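Lipolytic protein G-D-S-L family (Chitinophaga pinensis, PDB 4Q7Q) is probably an esterase or lipase of the GDSL (SGNH hydrolase) family, cleaving ester bonds of a substrate not yet identified. Local coordinates at residues D13-L18 and L237-K242. Residues are numbered along the deposited sequence; the frame is centred on the assembly and turned at random.
Sequences DSITYL and LHPSDK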
# COMPACT_ATOMS: atom_id res chain seq x y z
N ASP A 13 5.19 0.60 3.16
CA ASP A 13 6.05 0.34 2.01
C ASP A 13 6.15 1.62 1.16
O ASP A 13 6.10 2.72 1.71
CB ASP A 13 5.54 -0.85 1.20
CG ASP A 13 4.04 -0.75 0.89
OD1 ASP A 13 3.55 0.38 0.65
OD2 ASP A 13 3.35 -1.80 0.90
N SER A 14 6.25 1.50 -0.16
CA SER A 14 6.40 2.68 -1.01
C SER A 14 5.20 3.61 -0.93
O SER A 14 5.36 4.82 -1.04
CB SER A 14 6.64 2.28 -2.47
OG SER A 14 5.65 1.38 -2.90
N ILE A 15 4.01 3.07 -0.76
CA ILE A 15 2.82 3.91 -0.70
C ILE A 15 2.92 4.93 0.45
O ILE A 15 2.43 6.05 0.34
CB ILE A 15 1.55 3.04 -0.66
CG1 ILE A 15 1.43 2.29 -1.99
CG2 ILE A 15 0.31 3.87 -0.40
CD1 ILE A 15 0.38 1.21 -2.02
N THR A 16 3.61 4.54 1.52
CA THR A 16 3.86 5.41 2.67
C THR A 16 5.12 6.24 2.45
O THR A 16 5.12 7.45 2.64
CB THR A 16 4.00 4.56 3.94
OG1 THR A 16 2.77 3.86 4.15
CG2 THR A 16 4.32 5.43 5.16
N TYR A 17 6.19 5.56 2.06
CA TYR A 17 7.47 6.21 1.75
C TYR A 17 7.34 7.45 0.86
O TYR A 17 7.93 8.50 1.13
CB TYR A 17 8.38 5.18 1.08
CG TYR A 17 9.67 5.75 0.52
CD1 TYR A 17 10.81 5.86 1.31
CD2 TYR A 17 9.76 6.13 -0.82
CE1 TYR A 17 12.00 6.36 0.78
CE2 TYR A 17 10.93 6.62 -1.35
CZ TYR A 17 12.05 6.74 -0.55
OH TYR A 17 13.22 7.23 -1.08
N LEU A 18 6.55 7.31 -0.21
CA LEU A 18 6.47 8.33 -1.25
C LEU A 18 5.85 9.64 -0.78
O LEU A 18 5.97 10.65 -1.48
CB LEU A 18 5.70 7.80 -2.46
CG LEU A 18 6.46 6.74 -3.27
CD1 LEU A 18 5.53 6.00 -4.26
CD2 LEU A 18 7.67 7.36 -3.98
N LEU A 237 -0.18 1.30 -9.48
CA LEU A 237 0.01 0.80 -8.12
C LEU A 237 0.01 1.91 -7.07
O LEU A 237 -0.70 1.83 -6.07
CB LEU A 237 1.32 0.02 -8.06
CG LEU A 237 1.90 -0.40 -6.69
CD1 LEU A 237 0.96 -1.31 -5.91
CD2 LEU A 237 3.25 -1.07 -6.88
N HIS A 238 0.81 2.95 -7.30
CA HIS A 238 0.99 3.99 -6.30
C HIS A 238 -0.04 5.08 -6.47
O HIS A 238 -0.23 5.60 -7.56
CB HIS A 238 2.40 4.57 -6.40
CG HIS A 238 3.47 3.56 -6.18
ND1 HIS A 238 4.21 3.01 -7.20
CD2 HIS A 238 3.90 2.96 -5.04
CE1 HIS A 238 5.06 2.13 -6.70
NE2 HIS A 238 4.90 2.08 -5.39
N PRO A 239 -0.72 5.44 -5.37
CA PRO A 239 -1.80 6.42 -5.41
C PRO A 239 -1.42 7.76 -6.04
O PRO A 239 -0.31 8.29 -5.87
CB PRO A 239 -2.14 6.62 -3.93
CG PRO A 239 -1.83 5.31 -3.32
CD PRO A 239 -0.62 4.78 -4.05
N SER A 240 -2.38 8.29 -6.79
CA SER A 240 -2.36 9.67 -7.23
C SER A 240 -2.78 10.58 -6.09
O SER A 240 -3.04 10.12 -4.98
CB SER A 240 -3.35 9.83 -8.37
OG SER A 240 -4.66 9.55 -7.92
N ASP A 241 -2.86 11.88 -6.36
CA ASP A 241 -3.43 12.81 -5.39
C ASP A 241 -4.83 12.36 -4.98
O ASP A 241 -5.16 12.37 -3.79
CB ASP A 241 -3.49 14.22 -5.96
CG ASP A 241 -2.16 14.95 -5.88
OD1 ASP A 241 -1.38 14.66 -4.96
OD2 ASP A 241 -1.91 15.83 -6.73
N LYS A 242 -5.64 11.96 -5.96
CA LYS A 242 -6.99 11.48 -5.70
C LYS A 242 -7.00 10.22 -4.83
O LYS A 242 -7.76 10.14 -3.86
CB LYS A 242 -7.72 11.21 -7.02
CG LYS A 242 -9.15 10.74 -6.84
CD LYS A 242 -9.82 10.46 -8.17
CE LYS A 242 -11.29 10.11 -7.98
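The imidazole of His238 has Leu18 CD1 over one face and Leu237 CG over the other, while Ser14 OG meets its edge in the ring plane. The contact joins the GDS motif at the C-terminal end of strand 6-12 to the D-x-x-H motif ahead of helix 241-257, an arrangement consistent with the serine and histidine of an SGNH-hydrolase catalytic triad. The evidence is geometric: Ser14 OG and His238 NE2 share a hydrogen bond of 2.7 Å, and at the other nitrogen His238 ND1 is hydrogen-bonded to Asp235 OD2, so both ring nitrogens have partners and the ring's rotation is fixed. Ser14 OG stands between its backbone N and carbonyl carbon (chi1 52°), which turns it toward NE2. On the faces, Leu18 CD1 approaches CD2 of His238 to 3.5 Å, and Leu237 CG lies 4.0 Å from the plane on the opposite side, almost directly over the middle of the imidazole. An alanine at His238 would probably leave Ser14 OG and Asp235 OD2 without their mate and open a gap between Leu18 and Leu237. Ile15 CG1 approaches His238 CD2 obliquely, at 4.0 Å, and packs against Pro239 CD at 3.8 Å. The helix turn presenting Ser14 is capped by Asp13, whose OD1 accepts the N-H of Ile15 at 3.1 Å from the anti side, 21° out of the carboxylate plane.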